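Local coordinates for PROTEIN (hypothetical protein EF0366) (Enterococcus faecalis, PDB 1VPY) that is of unknown function but belongs to the DUF72 family, adopts a TIM-barrel fold and binds zinc ions in the crystal, at residues M13-L18 and N70-M75; S33-Y38 and A61-A66; F255-N258 and D262-E265. All coordinates share one frame; numbering follows the deposited sequence.

In the fold
All three contacts belong to one closed eight-stranded parallel barrel and its surrounding helices. Contact 1 relates the first and third strands, 13-18 and 72-76, which lie on either side of strand 44-47. Contact 2 falls between these two along the chain and joins helix 35-41 to helix 57-65; its centre is about 13 Å from that of contact 1, and they meet where Tyr38 OH reaches Leu18 N. Contact 3 comes last, where strand 250-255 turns into helix 260-273, its centre about 15 Å from that of contact 1 and about 20 Å from contact 2. Gly17 O to Phe255 N is one of several backbone hydrogen bonds joining the last strand to the first, where the barrel closes.

Contact 1 of 3, residues M13-L18 and N70-M75; sequences MIRLGL and NFRFVM
Asn70, at the start of the second segment, meets Arg15 through its backbone: Arg15 NH2 donates to Asn70 O at 3.5 Å, a weak but nearly straight bond (171°), with the oxygen at the guanidinium edge and in its plane. Phe71 turns away from strand 13-18, yet its carbonyl matters, because Arg72 NH1 bonds back to Phe71 O at 3.1 Å from above the carbonyl plane. Arg72 then supplies the main side-chain contact. With its CG anti to the carbonyl carbon (chi1 -60°), CG lies 3.3 Å above one face of the Arg15 guanidinium, offset toward the rim, and the bend at chi2 carries the rest of the chain alongside Arg15 NH2; the nearest pair is Arg72 CG to Arg15 NE at 3.4 Å. The two guanidinium planes are 28° apart, and Arg15 NH2 lies 3.8 Å from Arg72 NE. This closeness of like charges is probably eased by the salt bridge from Arg15 NH1 to Glu250 OE1. Further on, Phe73 receives the Phe71 edge over its ring centre. Strands 13-18 and 72-76 are not adjacent: strand 44-47 runs between them, and its Leu44 touches both arginines, while Ile14, Leu16 and Leu18 pack against strand 250-255, and Leu16 and Leu18 also reach helix 260-273.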
loop_
_atom_site.group_PDB
_atom_site.type_symbol
_atom_site.label_atom_id
_atom_site.label_comp_id
_atom_site.label_asym_id
_atom_site.label_seq_id
_atom_site.Cartn_x
_atom_site.Cartn_y
_atom_site.Cartn_z
HETATM N N MSE A 13 3.877 -15.432 -6.084
HETATM C CA MSE A 13 4.329 -15.046 -4.741
HETATM C C MSE A 13 3.342 -14.256 -3.866
HETATM O O MSE A 13 2.784 -13.251 -4.301
HETATM C CB MSE A 13 5.648 -14.291 -4.846
HETATM C CG MSE A 13 6.340 -14.097 -3.515
HETATM SE SE MSE A 13 7.063 -15.779 -2.803
HETATM C CE MSE A 13 5.497 -16.509 -1.698
ATOM N N ILE A 14 3.150 -14.719 -2.628
ATOM C CA ILE A 14 2.367 -13.993 -1.614
ATOM C C ILE A 14 3.217 -13.624 -0.390
ATOM O O ILE A 14 3.656 -14.496 0.362
ATOM C CB ILE A 14 1.136 -14.800 -1.114
ATOM C CG1 ILE A 14 0.248 -15.246 -2.277
ATOM C CG2 ILE A 14 0.328 -13.977 -0.095
ATOM C CD1 ILE A 14 -0.771 -16.319 -1.897
ATOM N N ARG A 15 3.421 -12.327 -0.186
ATOM C CA ARG A 15 4.163 -11.826 0.972
ATOM C C ARG A 15 3.231 -11.149 1.973
ATOM O O ARG A 15 2.386 -10.328 1.594
ATOM C CB ARG A 15 5.231 -10.829 0.535
ATOM C CG ARG A 15 6.382 -11.413 -0.247
ATOM C CD ARG A 15 7.145 -10.282 -0.891
ATOM N NE ARG A 15 8.510 -10.650 -1.251
ATOM C CZ ARG A 15 8.884 -11.011 -2.470
ATOM N NH1 ARG A 15 7.995 -11.060 -3.450
ATOM N NH2 ARG A 15 10.146 -11.321 -2.712
ATOM N N LEU A 16 3.396 -11.492 3.247
ATOM C CA LEU A 16 2.616 -10.876 4.318
ATOM C C LEU A 16 3.462 -9.901 5.118
ATOM O O LEU A 16 4.613 -10.191 5.454
ATOM C CB LEU A 16 2.022 -11.942 5.242
ATOM C CG LEU A 16 1.302 -13.104 4.558
ATOM C CD1 LEU A 16 0.738 -14.051 5.588
ATOM C CD2 LEU A 16 0.214 -12.595 3.631
ATOM N N GLY A 17 2.883 -8.748 5.428
ATOM C CA GLY A 17 3.605 -7.711 6.147
ATOM C C GLY A 17 2.748 -6.805 6.999
ATOM O O GLY A 17 1.523 -6.877 6.961
ATOM N N LEU A 18 3.413 -5.947 7.767
ATOM C CA LEU A 18 2.749 -5.003 8.663
ATOM C C LEU A 18 3.227 -3.583 8.408
ATOM O O LEU A 18 4.118 -3.345 7.597
ATOM C CB LEU A 18 3.036 -5.344 10.131
ATOM C CG LEU A 18 2.961 -6.779 10.636
ATOM C CD1 LEU A 18 3.512 -6.858 12.041
ATOM C CD2 LEU A 18 1.537 -7.283 10.583
ATOM N N ASN A 70 16.113 -10.590 -0.473
ATOM C CA ASN A 70 14.817 -10.496 -1.137
ATOM C C ASN A 70 13.647 -10.221 -0.189
ATOM O O ASN A 70 12.584 -10.847 -0.270
ATOM C CB ASN A 70 14.565 -11.695 -2.062
ATOM C CG ASN A 70 14.742 -13.015 -1.361
ATOM O OD1 ASN A 70 14.091 -13.280 -0.346
ATOM N ND2 ASN A 70 15.631 -13.860 -1.895
ATOM N N PHE A 71 13.878 -9.267 0.707
ATOM C CA PHE A 71 12.848 -8.659 1.519
ATOM C C PHE A 71 12.269 -7.512 0.694
ATOM O O PHE A 71 12.979 -6.891 -0.094
ATOM C CB PHE A 71 13.503 -8.127 2.796
ATOM C CG PHE A 71 12.573 -7.376 3.703
ATOM C CD1 PHE A 71 11.873 -8.040 4.702
ATOM C CD2 PHE A 71 12.416 -5.998 3.576
ATOM C CE1 PHE A 71 11.006 -7.341 5.550
ATOM C CE2 PHE A 71 11.550 -5.292 4.416
ATOM C CZ PHE A 71 10.848 -5.968 5.404
ATOM N N ARG A 72 10.982 -7.230 0.849
ATOM C CA ARG A 72 10.386 -6.139 0.084
ATOM C C ARG A 72 9.815 -5.040 0.960
ATOM O O ARG A 72 9.363 -5.292 2.077
ATOM C CB ARG A 72 9.340 -6.655 -0.906
ATOM C CG ARG A 72 9.903 -7.632 -1.942
ATOM C CD ARG A 72 10.857 -6.977 -2.940
ATOM N NE ARG A 72 11.403 -7.975 -3.856
ATOM C CZ ARG A 72 12.650 -8.437 -3.819
ATOM N NH1 ARG A 72 13.517 -7.985 -2.924
ATOM N NH2 ARG A 72 13.035 -9.352 -4.691
ATOM N N PHE A 73 9.850 -3.819 0.428
ATOM C CA PHE A 73 9.344 -2.642 1.111
ATOM C C PHE A 73 8.183 -2.067 0.336
ATOM O O PHE A 73 8.271 -1.890 -0.879
ATOM C CB PHE A 73 10.414 -1.551 1.167
ATOM C CG PHE A 73 11.578 -1.861 2.058
ATOM C CD1 PHE A 73 12.661 -2.593 1.581
ATOM C CD2 PHE A 73 11.617 -1.377 3.361
ATOM C CE1 PHE A 73 13.752 -2.858 2.396
ATOM C CE2 PHE A 73 12.701 -1.630 4.180
ATOM C CZ PHE A 73 13.773 -2.377 3.700
ATOM N N VAL A 74 7.099 -1.767 1.038
ATOM C CA VAL A 74 6.068 -0.904 0.496
ATOM C C VAL A 74 6.319 0.449 1.134
ATOM O O VAL A 74 6.164 0.620 2.347
ATOM C CB VAL A 74 4.645 -1.390 0.813
ATOM C CG1 VAL A 74 3.618 -0.347 0.367
ATOM C CG2 VAL A 74 4.373 -2.733 0.138
HETATM N N MSE A 75 6.732 1.401 0.309
HETATM C CA MSE A 75 7.097 2.709 0.782
HETATM C C MSE A 75 5.948 3.683 0.567
HETATM O O MSE A 75 5.584 3.979 -0.564
HETATM C CB MSE A 75 8.351 3.174 0.043
HETATM C CG MSE A 75 9.054 4.342 0.694
HETATM SE SE MSE A 75 9.643 3.934 2.533
HETATM C CE MSE A 75 10.558 2.122 2.202
#

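Contact 2 of 3, residues S33-Y38 and A61-A66; sequences STLYEY and AEWVKA. With ZN (zinc ion), chain E.
Leu35 and Trp63 form the apolar part of this contact. The Leu35 side chain starts out toward the 61-66 segment; chi1 (172°) puts CG anti to the backbone N and chi2 (63°) presents the CD2 branch, which lies 3.9 Å from Trp63 CB and is equally close, at 3.9 Å, to Trp63 O. The same methyl stands 4.1 Å from Trp63 CD1, approaching the indole obliquely, so the leucine packs at the root of the tryptophan side chain, where it leaves the helix. One residue on, Tyr36 is turned differently. Its ring, also set anti to the backbone N, passes beside the end of the other segment, with CD1 3.5 Å from Ala66 O and again at an oblique inclination. The backbones come closest here, Tyr36 CA to Ala66 CA being 5.4 Å, which fits the small alanine side chain. The start of the first helix is fixed by Thr34 as N-cap, its OG1 accepting from Glu37 N at 3.3 Å. Glu37 itself points away from the 61-66 segment and binds zinc through OE1 at 2.5 Å, a site completed by His41. Helices 35-41 and 57-65 follow strands 13-18 and 44-47, so the contact joins neighbouring helices of the TIM barrel's outer layer. Leu35 also touches Val67 in the loop after helix 57-65, while toward the barrel Tyr38 rests on Val45 and Trp63 on Met47 of strand 44-47.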
loop_
_atom_site.group_PDB
_atom_site.type_symbol
_atom_site.label_atom_id
_atom_site.label_comp_id
_atom_site.label_asym_id
_atom_site.label_seq_id
_atom_site.Cartn_x
_atom_site.Cartn_y
_atom_site.Cartn_z
ATOM N N SER A 33 10.675 -3.328 19.159
ATOM C CA SER A 33 11.774 -3.933 18.402
ATOM C C SER A 33 12.040 -3.264 17.026
ATOM O O SER A 33 11.528 -2.178 16.745
ATOM C CB SER A 33 11.573 -5.448 18.262
ATOM O OG SER A 33 10.576 -5.742 17.299
ATOM N N THR A 34 12.833 -3.927 16.181
ATOM C CA THR A 34 13.534 -3.265 15.064
ATOM C C THR A 34 13.234 -3.826 13.677
ATOM O O THR A 34 12.815 -4.973 13.545
ATOM C CB THR A 34 15.065 -3.363 15.265
ATOM O OG1 THR A 34 15.446 -4.741 15.396
ATOM C CG2 THR A 34 15.481 -2.632 16.513
ATOM N N LEU A 35 13.487 -3.014 12.649
ATOM C CA LEU A 35 13.456 -3.469 11.255
ATOM C C LEU A 35 14.363 -4.682 10.994
ATOM O O LEU A 35 13.973 -5.605 10.283
ATOM C CB LEU A 35 13.826 -2.329 10.299
ATOM C CG LEU A 35 14.022 -2.687 8.816
ATOM C CD1 LEU A 35 12.741 -3.219 8.194
ATOM C CD2 LEU A 35 14.520 -1.502 8.027
ATOM N N TYR A 36 15.571 -4.672 11.554
ATOM C CA TYR A 36 16.492 -5.798 11.410
ATOM C C TYR A 36 15.869 -7.101 11.915
ATOM O O TYR A 36 15.895 -8.108 11.208
ATOM C CB TYR A 36 17.816 -5.509 12.126
ATOM C CG TYR A 36 18.808 -6.659 12.139
ATOM C CD1 TYR A 36 19.649 -6.896 11.052
ATOM C CD2 TYR A 36 18.916 -7.501 13.252
ATOM C CE1 TYR A 36 20.564 -7.949 11.066
ATOM C CE2 TYR A 36 19.829 -8.552 13.276
ATOM C CZ TYR A 36 20.648 -8.768 12.180
ATOM O OH TYR A 36 21.548 -9.802 12.199
ATOM N N GLU A 37 15.300 -7.067 13.120
ATOM C CA GLU A 37 14.657 -8.244 13.710
ATOM C C GLU A 37 13.318 -8.565 13.041
ATOM O O GLU A 37 12.928 -9.725 12.948
ATOM C CB GLU A 37 14.478 -8.073 15.222
ATOM C CG GLU A 37 14.647 -9.367 16.038
ATOM C CD GLU A 37 13.393 -10.246 16.078
ATOM O OE1 GLU A 37 12.265 -9.703 15.996
ATOM O OE2 GLU A 37 13.536 -11.487 16.203
ATOM N N TYR A 38 12.616 -7.539 12.574
ATOM C CA TYR A 38 11.374 -7.744 11.840
ATOM C C TYR A 38 11.628 -8.580 10.581
ATOM O O TYR A 38 10.833 -9.458 10.234
ATOM C CB TYR A 38 10.732 -6.403 11.477
ATOM C CG TYR A 38 9.508 -6.531 10.608
ATOM C CD1 TYR A 38 9.632 -6.736 9.235
ATOM C CD2 TYR A 38 8.223 -6.453 11.154
ATOM C CE1 TYR A 38 8.521 -6.867 8.431
ATOM C CE2 TYR A 38 7.097 -6.573 10.351
ATOM C CZ TYR A 38 7.257 -6.784 8.985
ATOM O OH TYR A 38 6.168 -6.913 8.155
ATOM N N ALA A 61 19.327 4.138 2.770
ATOM C CA ALA A 61 20.456 3.254 2.473
ATOM C C ALA A 61 20.663 2.184 3.545
ATOM O O ALA A 61 20.884 1.014 3.217
ATOM C CB ALA A 61 21.733 4.063 2.268
ATOM N N GLU A 62 20.583 2.586 4.816
ATOM C CA GLU A 62 20.750 1.649 5.936
ATOM C C GLU A 62 19.582 0.685 6.049
ATOM O O GLU A 62 19.793 -0.503 6.320
ATOM C CB GLU A 62 20.969 2.376 7.263
ATOM C CG GLU A 62 22.408 2.854 7.478
ATOM C CD GLU A 62 23.412 1.719 7.686
ATOM O OE1 GLU A 62 23.018 0.644 8.197
ATOM O OE2 GLU A 62 24.601 1.910 7.349
ATOM N N TRP A 63 18.362 1.194 5.835
ATOM C CA TRP A 63 17.168 0.352 5.815
ATOM C C TRP A 63 17.369 -0.777 4.823
ATOM O O TRP A 63 17.094 -1.937 5.133
ATOM C CB TRP A 63 15.896 1.135 5.437
ATOM C CG TRP A 63 15.483 2.213 6.410
ATOM C CD1 TRP A 63 15.859 2.336 7.719
ATOM C CD2 TRP A 63 14.593 3.307 6.147
ATOM N NE1 TRP A 63 15.277 3.449 8.282
ATOM C CE2 TRP A 63 14.492 4.062 7.339
ATOM C CE3 TRP A 63 13.878 3.726 5.017
ATOM C CZ2 TRP A 63 13.697 5.212 7.435
ATOM C CZ3 TRP A 63 13.103 4.869 5.110
ATOM C CH2 TRP A 63 13.017 5.601 6.315
ATOM N N VAL A 64 17.857 -0.419 3.634
ATOM C CA VAL A 64 18.139 -1.380 2.574
ATOM C C VAL A 64 19.148 -2.436 3.035
ATOM O O VAL A 64 18.888 -3.633 2.903
ATOM C CB VAL A 64 18.600 -0.670 1.278
ATOM C CG1 VAL A 64 19.230 -1.649 0.299
ATOM C CG2 VAL A 64 17.422 0.038 0.629
ATOM N N LYS A 65 20.269 -1.991 3.601
ATOM C CA LYS A 65 21.327 -2.892 4.068
ATOM C C LYS A 65 20.887 -3.840 5.201
ATOM O O LYS A 65 21.448 -4.931 5.361
ATOM C CB LYS A 65 22.556 -2.085 4.505
ATOM C CG LYS A 65 23.225 -1.295 3.385
ATOM N N ALA A 66 19.873 -3.428 5.963
ATOM C CA ALA A 66 19.469 -4.120 7.195
ATOM C C ALA A 66 18.570 -5.335 6.980
ATOM O O ALA A 66 18.317 -6.101 7.918
ATOM C CB ALA A 66 18.793 -3.145 8.141
HETATM ZN ZN ZN E . 10.310 -10.934 16.977
#

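Contact 3 of 3, residues F255-N258 and D262-E265; sequences FNNN and DAAE
The turn from the last barrel strand into helix 260-273 is packed around Ala263, the residue with the most surface buried here. Phe255 CB lies 3.9 Å from Ala263 CB, and the Phe255 carbonyl O comes to 3.7 Å from the same methyl; beyond CB the phenylalanine ring leads away, toward Asn266, Ala267 and Met270. Asn257 folds back over the helix start. Its CG sits between the backbone N and the carbonyl carbon (chi1 54°), which swings the amide over Ala263, and chi2 (-48°) turns OD1 to within 3.6 Å of Ala263 CA and into the plane of the Phe255 ring, at its edge. The other end of that amide is held from outside, since ND2 donates to Tyr227 O. Asn258 approaches through its backbone O, 3.3 Å from Asp262 CB. Asp262 OD2 is close to that carbonyl too, but both are acceptors and no bond is formed; the carboxylate is instead engaged through OD1 by His228 ND1. Such a loop, at the C-terminal end of a strand and leading into the following helix, is a beta-alpha connection of the TIM barrel, here that of the eighth strand.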
loop_
_atom_site.group_PDB
_atom_site.type_symbol
_atom_site.label_atom_id
_atom_site.label_comp_id
_atom_site.label_asym_id
_atom_site.label_seq_id
_atom_site.Cartn_x
_atom_site.Cartn_y
_atom_site.Cartn_z
ATOM N N PHE A 255 -1.274 -5.943 6.792
ATOM C CA PHE A 255 -2.203 -5.765 7.895
ATOM C C PHE A 255 -1.908 -4.422 8.555
ATOM O O PHE A 255 -0.830 -4.214 9.117
ATOM C CB PHE A 255 -2.086 -6.916 8.899
ATOM C CG PHE A 255 -2.686 -8.211 8.419
ATOM C CD1 PHE A 255 -1.951 -9.083 7.617
ATOM C CD2 PHE A 255 -3.989 -8.554 8.762
ATOM C CE1 PHE A 255 -2.518 -10.286 7.161
ATOM C CE2 PHE A 255 -4.559 -9.752 8.328
ATOM C CZ PHE A 255 -3.827 -10.618 7.523
ATOM N N ASN A 256 -2.862 -3.503 8.453
ATOM C CA ASN A 256 -2.693 -2.152 8.964
ATOM C C ASN A 256 -3.752 -1.846 10.032
ATOM O O ASN A 256 -3.982 -0.695 10.408
ATOM C CB ASN A 256 -2.749 -1.164 7.791
ATOM C CG ASN A 256 -2.478 0.269 8.207
ATOM O OD1 ASN A 256 -1.581 0.546 9.008
ATOM N ND2 ASN A 256 -3.254 1.192 7.660
ATOM N N ASN A 257 -4.402 -2.897 10.521
ATOM C CA ASN A 257 -5.396 -2.752 11.577
ATOM C C ASN A 257 -4.679 -2.500 12.889
ATOM O O ASN A 257 -3.514 -2.881 13.047
ATOM C CB ASN A 257 -6.296 -3.989 11.659
ATOM C CG ASN A 257 -5.510 -5.277 11.797
ATOM O OD1 ASN A 257 -4.553 -5.525 11.056
ATOM N ND2 ASN A 257 -5.908 -6.107 12.749
ATOM N N ASN A 258 -5.369 -1.872 13.834
ATOM C CA ASN A 258 -4.676 -1.297 14.973
ATOM C C ASN A 258 -4.282 -2.197 16.125
ATOM O O ASN A 258 -4.926 -3.208 16.424
ATOM C CB ASN A 258 -5.342 -0.015 15.462
ATOM C CG ASN A 258 -4.883 1.192 14.690
ATOM O OD1 ASN A 258 -3.872 1.149 13.988
ATOM N ND2 ASN A 258 -5.624 2.284 14.810
ATOM N N ASP A 262 -2.085 -6.923 17.182
ATOM C CA ASP A 262 -3.269 -7.459 16.504
ATOM C C ASP A 262 -2.972 -7.782 15.048
ATOM O O ASP A 262 -3.344 -8.849 14.552
ATOM C CB ASP A 262 -4.440 -6.478 16.591
ATOM C CG ASP A 262 -5.042 -6.413 17.978
ATOM O OD1 ASP A 262 -5.306 -7.479 18.574
ATOM O OD2 ASP A 262 -5.252 -5.293 18.481
ATOM N N ALA A 263 -2.302 -6.846 14.377
ATOM C CA ALA A 263 -1.864 -7.018 13.003
ATOM C C ALA A 263 -0.933 -8.227 12.872
ATOM O O ALA A 263 -1.127 -9.064 11.990
ATOM C CB ALA A 263 -1.185 -5.751 12.510
ATOM N N ALA A 264 0.052 -8.327 13.762
ATOM C CA ALA A 264 1.004 -9.440 13.757
ATOM C C ALA A 264 0.364 -10.792 14.068
ATOM O O ALA A 264 0.808 -11.816 13.559
ATOM C CB ALA A 264 2.154 -9.170 14.717
ATOM N N GLU A 265 -0.667 -10.796 14.911
ATOM C CA GLU A 265 -1.391 -12.022 15.232
ATOM C C GLU A 265 -2.172 -12.463 13.994
ATOM O O GLU A 265 -2.043 -13.604 13.545
ATOM C CB GLU A 265 -2.323 -11.811 16.434
ATOM C CG GLU A 265 -3.015 -13.075 16.956
ATOM C CD GLU A 265 -2.138 -13.917 17.889
ATOM O OE1 GLU A 265 -1.013 -13.479 18.230
ATOM O OE2 GLU A 265 -2.586 -15.020 18.293
#